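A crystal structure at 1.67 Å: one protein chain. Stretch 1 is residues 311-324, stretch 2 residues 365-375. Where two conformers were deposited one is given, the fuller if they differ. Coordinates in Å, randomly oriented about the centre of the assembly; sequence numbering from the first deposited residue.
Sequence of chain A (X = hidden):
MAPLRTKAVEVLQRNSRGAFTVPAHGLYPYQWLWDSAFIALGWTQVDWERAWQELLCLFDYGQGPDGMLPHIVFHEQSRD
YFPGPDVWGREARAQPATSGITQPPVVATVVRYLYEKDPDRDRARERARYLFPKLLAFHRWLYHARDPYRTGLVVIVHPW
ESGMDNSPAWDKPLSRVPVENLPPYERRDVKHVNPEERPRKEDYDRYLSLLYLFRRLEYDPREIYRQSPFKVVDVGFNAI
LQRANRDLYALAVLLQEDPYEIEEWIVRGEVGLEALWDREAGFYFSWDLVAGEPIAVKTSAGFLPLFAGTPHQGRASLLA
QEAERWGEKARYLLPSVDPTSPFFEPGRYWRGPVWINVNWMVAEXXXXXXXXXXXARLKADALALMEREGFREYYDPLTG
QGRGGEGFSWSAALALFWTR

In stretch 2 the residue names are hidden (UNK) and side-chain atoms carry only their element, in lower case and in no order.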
# COMPACT_ATOMS: atom_id res chain seq x y z
N PRO A 311 7.52 2.69 0.26
CA PRO A 311 7.42 2.68 1.72
C PRO A 311 6.22 3.44 2.24
O PRO A 311 5.69 4.32 1.55
CB PRO A 311 8.68 3.43 2.19
CG PRO A 311 9.25 4.05 1.01
CD PRO A 311 8.76 3.33 -0.20
N HIS A 312 5.80 3.12 3.46
CA HIS A 312 4.94 4.02 4.19
C HIS A 312 5.78 5.16 4.79
O HIS A 312 6.99 5.13 4.79
CB HIS A 312 4.07 3.31 5.26
CG HIS A 312 4.83 2.54 6.30
ND1 HIS A 312 5.66 3.14 7.21
CD2 HIS A 312 4.80 1.23 6.63
CE1 HIS A 312 6.15 2.23 8.04
NE2 HIS A 312 5.65 1.06 7.71
N GLN A 313 5.08 6.18 5.23
CA GLN A 313 5.69 7.41 5.72
C GLN A 313 6.63 7.21 6.89
O GLN A 313 7.63 7.91 7.00
CB GLN A 313 4.58 8.35 6.16
CG GLN A 313 5.03 9.75 6.52
CD GLN A 313 5.51 10.52 5.33
OE1 GLN A 313 6.11 11.59 5.49
NE2 GLN A 313 5.20 10.04 4.12
N GLY A 314 6.27 6.31 7.79
CA GLY A 314 7.12 5.98 8.94
C GLY A 314 8.48 5.50 8.50
O GLY A 314 9.52 5.96 8.98
N ARG A 315 8.48 4.59 7.54
CA ARG A 315 9.68 4.07 6.97
C ARG A 315 10.47 5.19 6.25
O ARG A 315 11.69 5.28 6.37
CB ARG A 315 9.31 2.95 6.03
CG ARG A 315 10.46 2.14 5.54
CD ARG A 315 9.97 0.76 5.13
NE ARG A 315 9.58 -0.02 6.29
CZ ARG A 315 9.15 -1.27 6.27
NH1 ARG A 315 9.07 -1.94 5.13
NH2 ARG A 315 8.86 -1.87 7.43
N ALA A 316 9.78 6.05 5.51
CA ALA A 316 10.41 7.20 4.88
C ALA A 316 11.04 8.12 5.92
O ALA A 316 12.13 8.67 5.71
CB ALA A 316 9.40 7.96 4.02
N SER A 317 10.37 8.27 7.06
CA SER A 317 10.91 9.11 8.13
C SER A 317 12.18 8.51 8.73
O SER A 317 13.10 9.26 9.08
CB SER A 317 9.84 9.40 9.21
OG SER A 317 9.83 8.45 10.25
N LEU A 318 12.26 7.19 8.82
CA LEU A 318 13.50 6.53 9.30
C LEU A 318 14.66 6.74 8.30
O LEU A 318 15.82 6.97 8.69
CB LEU A 318 13.26 5.04 9.62
CG LEU A 318 12.27 4.83 10.77
CD1 LEU A 318 11.88 3.37 10.86
CD2 LEU A 318 12.86 5.28 12.09
N LEU A 319 14.35 6.68 7.00
CA LEU A 319 15.35 7.05 5.99
C LEU A 319 15.77 8.53 6.11
O LEU A 319 16.96 8.84 5.96
CB LEU A 319 14.86 6.73 4.58
CG LEU A 319 14.79 5.25 4.19
CD1 LEU A 319 14.23 5.09 2.77
CD2 LEU A 319 16.18 4.61 4.28
N ALA A 320 14.82 9.42 6.36
CA ALA A 320 15.13 10.85 6.53
C ALA A 320 16.12 11.05 7.69
O ALA A 320 17.07 11.80 7.57
CB ALA A 320 13.88 11.66 6.75
N GLN A 321 15.89 10.32 8.78
CA GLN A 321 16.81 10.34 9.92
C GLN A 321 18.19 9.84 9.54
O GLN A 321 19.20 10.43 9.92
CB GLN A 321 16.23 9.52 11.08
CG GLN A 321 15.00 10.17 11.66
CD GLN A 321 14.45 9.46 12.89
OE1 GLN A 321 14.41 8.24 12.95
NE2 GLN A 321 14.02 10.24 13.86
N GLU A 322 18.24 8.77 8.75
CA GLU A 322 19.51 8.23 8.33
C GLU A 322 20.26 9.23 7.44
O GLU A 322 21.47 9.39 7.60
CB GLU A 322 19.34 6.89 7.61
CG GLU A 322 20.66 6.17 7.35
CD GLU A 322 21.35 5.65 8.60
OE1 GLU A 322 20.72 5.58 9.69
OE2 GLU A 322 22.53 5.27 8.49
N ALA A 323 19.57 9.88 6.50
CA ALA A 323 20.21 10.88 5.66
C ALA A 323 20.78 12.01 6.50
O ALA A 323 21.89 12.47 6.27
CB ALA A 323 19.26 11.44 4.63
N GLU A 324 20.00 12.44 7.47
CA GLU A 324 20.48 13.45 8.43
C GLU A 324 21.74 12.96 9.15
O GLU A 324 22.71 13.70 9.28
CB GLU A 324 19.37 13.80 9.42
CG GLU A 324 19.77 14.85 10.46
CD GLU A 324 18.64 15.23 11.40
OE1 GLU A 324 17.46 15.25 10.97
OE2 GLU A 324 18.94 15.52 12.60
N UNK A 365 12.33 11.48 -4.33
CA UNK A 365 11.63 10.57 -3.41
C UNK A 365 11.28 11.27 -2.11
O UNK A 365 10.14 11.19 -1.64
N UNK A 366 12.24 11.98 -1.52
CA UNK A 366 11.95 12.67 -0.28
C UNK A 366 10.86 13.72 -0.44
O UNK A 366 9.98 13.85 0.43
c UNK A 366 13.99 12.29 1.20
c UNK A 366 13.38 11.62 2.28
c UNK A 366 16.05 11.19 1.77
c UNK A 366 15.33 12.06 0.97
c UNK A 366 14.09 10.74 3.06
c UNK A 366 13.21 13.26 0.36
c UNK A 366 15.43 10.53 2.82
N UNK A 367 10.89 14.45 -1.56
CA UNK A 367 9.84 15.44 -1.86
C UNK A 367 8.48 14.76 -1.89
O UNK A 367 7.51 15.28 -1.32
c UNK A 367 7.84 16.78 -4.23
n UNK A 367 8.66 17.12 -6.96
c UNK A 367 9.14 17.25 -3.57
n UNK A 367 8.09 15.72 -5.20
c UNK A 367 10.12 16.13 -3.20
n UNK A 367 8.70 14.82 -7.24
c UNK A 367 8.48 15.89 -6.46
N UNK A 368 8.41 13.61 -2.53
CA UNK A 368 7.14 12.90 -2.69
C UNK A 368 6.58 12.48 -1.32
O UNK A 368 5.36 12.34 -1.17
o UNK A 368 8.11 11.02 -5.70
c UNK A 368 7.33 11.65 -3.55
c UNK A 368 7.64 11.96 -5.00
o UNK A 368 7.39 13.10 -5.48
N UNK A 369 7.46 12.28 -0.34
CA UNK A 369 7.06 11.89 1.02
C UNK A 369 6.92 13.09 1.96
O UNK A 369 6.72 12.92 3.16
c UNK A 369 8.19 8.99 -0.16
c UNK A 369 7.84 7.76 -0.68
c UNK A 369 7.69 9.43 1.05
c UNK A 369 6.42 7.37 1.20
c UNK A 369 6.97 6.94 0.01
c UNK A 369 8.03 10.82 1.58
c UNK A 369 6.80 8.60 1.72
o UNK A 369 6.66 5.73 -0.53
N UNK A 370 7.00 14.31 1.43
CA UNK A 370 6.81 15.52 2.27
C UNK A 370 8.03 16.06 2.97
O UNK A 370 7.93 17.05 3.70
N UNK A 371 9.20 15.47 2.70
CA UNK A 371 10.46 15.88 3.33
C UNK A 371 11.12 16.96 2.48
O UNK A 371 12.16 16.76 1.84
c UNK A 371 10.97 13.97 5.93
c UNK A 371 10.80 13.71 4.58
c UNK A 371 10.44 13.11 6.89
c UNK A 371 11.35 14.66 3.55
c UNK A 371 9.73 12.00 6.51
c UNK A 371 10.08 12.59 4.21
c UNK A 371 9.55 11.73 5.17
N UNK A 372 10.50 18.13 2.48
CA UNK A 372 10.90 19.21 1.57
C UNK A 372 12.29 19.76 1.90
O UNK A 372 13.08 20.08 1.00
c UNK A 372 9.87 20.33 1.62
N UNK A 373 12.60 19.87 3.19
CA UNK A 373 13.89 20.42 3.63
C UNK A 373 15.04 19.53 3.18
O UNK A 373 16.06 20.01 2.68
c UNK A 373 13.92 20.59 5.14
N UNK A 374 14.87 18.23 3.35
CA UNK A 374 15.86 17.28 2.91
C UNK A 374 16.01 17.27 1.39
O UNK A 374 17.13 17.27 0.87
c UNK A 374 15.49 15.90 3.44
c UNK A 374 16.50 14.77 3.52
c UNK A 374 17.89 15.17 3.97
c UNK A 374 15.91 13.74 4.49
N UNK A 375 14.90 17.30 0.67
CA UNK A 375 14.98 17.40 -0.80
C UNK A 375 15.74 18.66 -1.23
O UNK A 375 16.59 18.64 -2.13
c UNK A 375 13.59 17.37 -1.42

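Position 365 has backbone atoms alone and no side-chain atom, so it is Gly365; it lies in the last turn of a helix that begins earlier in the chain, and it does not touch stretch 1. Position 366 carries one carbon followed by a ring of six carbons with no heteroatom. That ring sits among Ala316, Leu319, Ala320 and Ala323, a knob in a hole lined mostly by small side chains, and the composition makes it Phe366. Its CE1 lies 3.6 Å from Ala320 CA, an approach to the helix backbone itself, while Leu319 C and Ala316 O meet the ring at its edge.

At position 367, three carbons lead to a nitrogen and then to a carbon bearing two more nitrogens, the guanidinium pattern of Arg367. It stays out of reach of stretch 1. Position 368 has two carbons, the second carrying two oxygens. Four side-chain atoms with a terminal carboxylate define Asp368, whose OD1 forms a salt bridge with its neighbour, 2.7 Å from Arg367 NE; this pair also remains off the interface.

Position 369 shows one carbon, a six-carbon ring and a single oxygen on the far ring carbon, 2.7 Å from Pro311 O. A phenol fits, hence Tyr369. Its OH donates a hydrogen bond to Pro311 O; Pro311 N, 3.3 Å from Tyr369 OH, has no hydrogen to share. Along the ring, Tyr369 CD2 packs 3.5 Å from Ala316 CB, and Pro311 CG lies 3.8 Å from Tyr369 CZ.

Position 370 again lacks side-chain atoms. Its phi/psi of 87/4 would jam a CB against the carbonyl O of the preceding residue, so the backbone independently calls for Gly370. Position 371 has one carbon and a plain six-carbon ring that lies against Ser317 and has Ala320 CB over one face, which identifies Phe371. Ala320 CB stands 4.0 Å from the centroid of the Phe371 ring and 23° off its normal, a CH-pi contact; Phe371 CZ reaches to 3.5 Å from Ser317 CA. The residue occupies the N-cap position of the next helix.

Positions 372 and 373 each hold a single side-chain carbon, giving Ala372 and Ala373, both exposed and distant from stretch 1. Position 374 has four carbons forked at the second, and the fork reaches Ala320 and Ala323: Leu374, with chi1 t and chi2 p. Its CD2 approaches Ala320 CB to 3.7 Å and its CD1 lies 4.0 Å from Ala323 CB. Position 375, with one carbon, is Ala375 and makes no contact.

The contact buries 518 Å² in total and is chiefly apolar. Ala316, Ala320 and Ala323 direct their CA-to-CB bonds toward stretch 2, and their short side chains let the aromatic rings come close to the helix. Ala320 is the meeting point, touching Phe366, Phe371 and Leu374. Near the start of the stretch 1 helix, Tyr369 covers the largest area and supplies the directional element, its hydroxyl held by the carbonyl of Pro311.

Stretch 2 (365-375) GFRDYGFAALA
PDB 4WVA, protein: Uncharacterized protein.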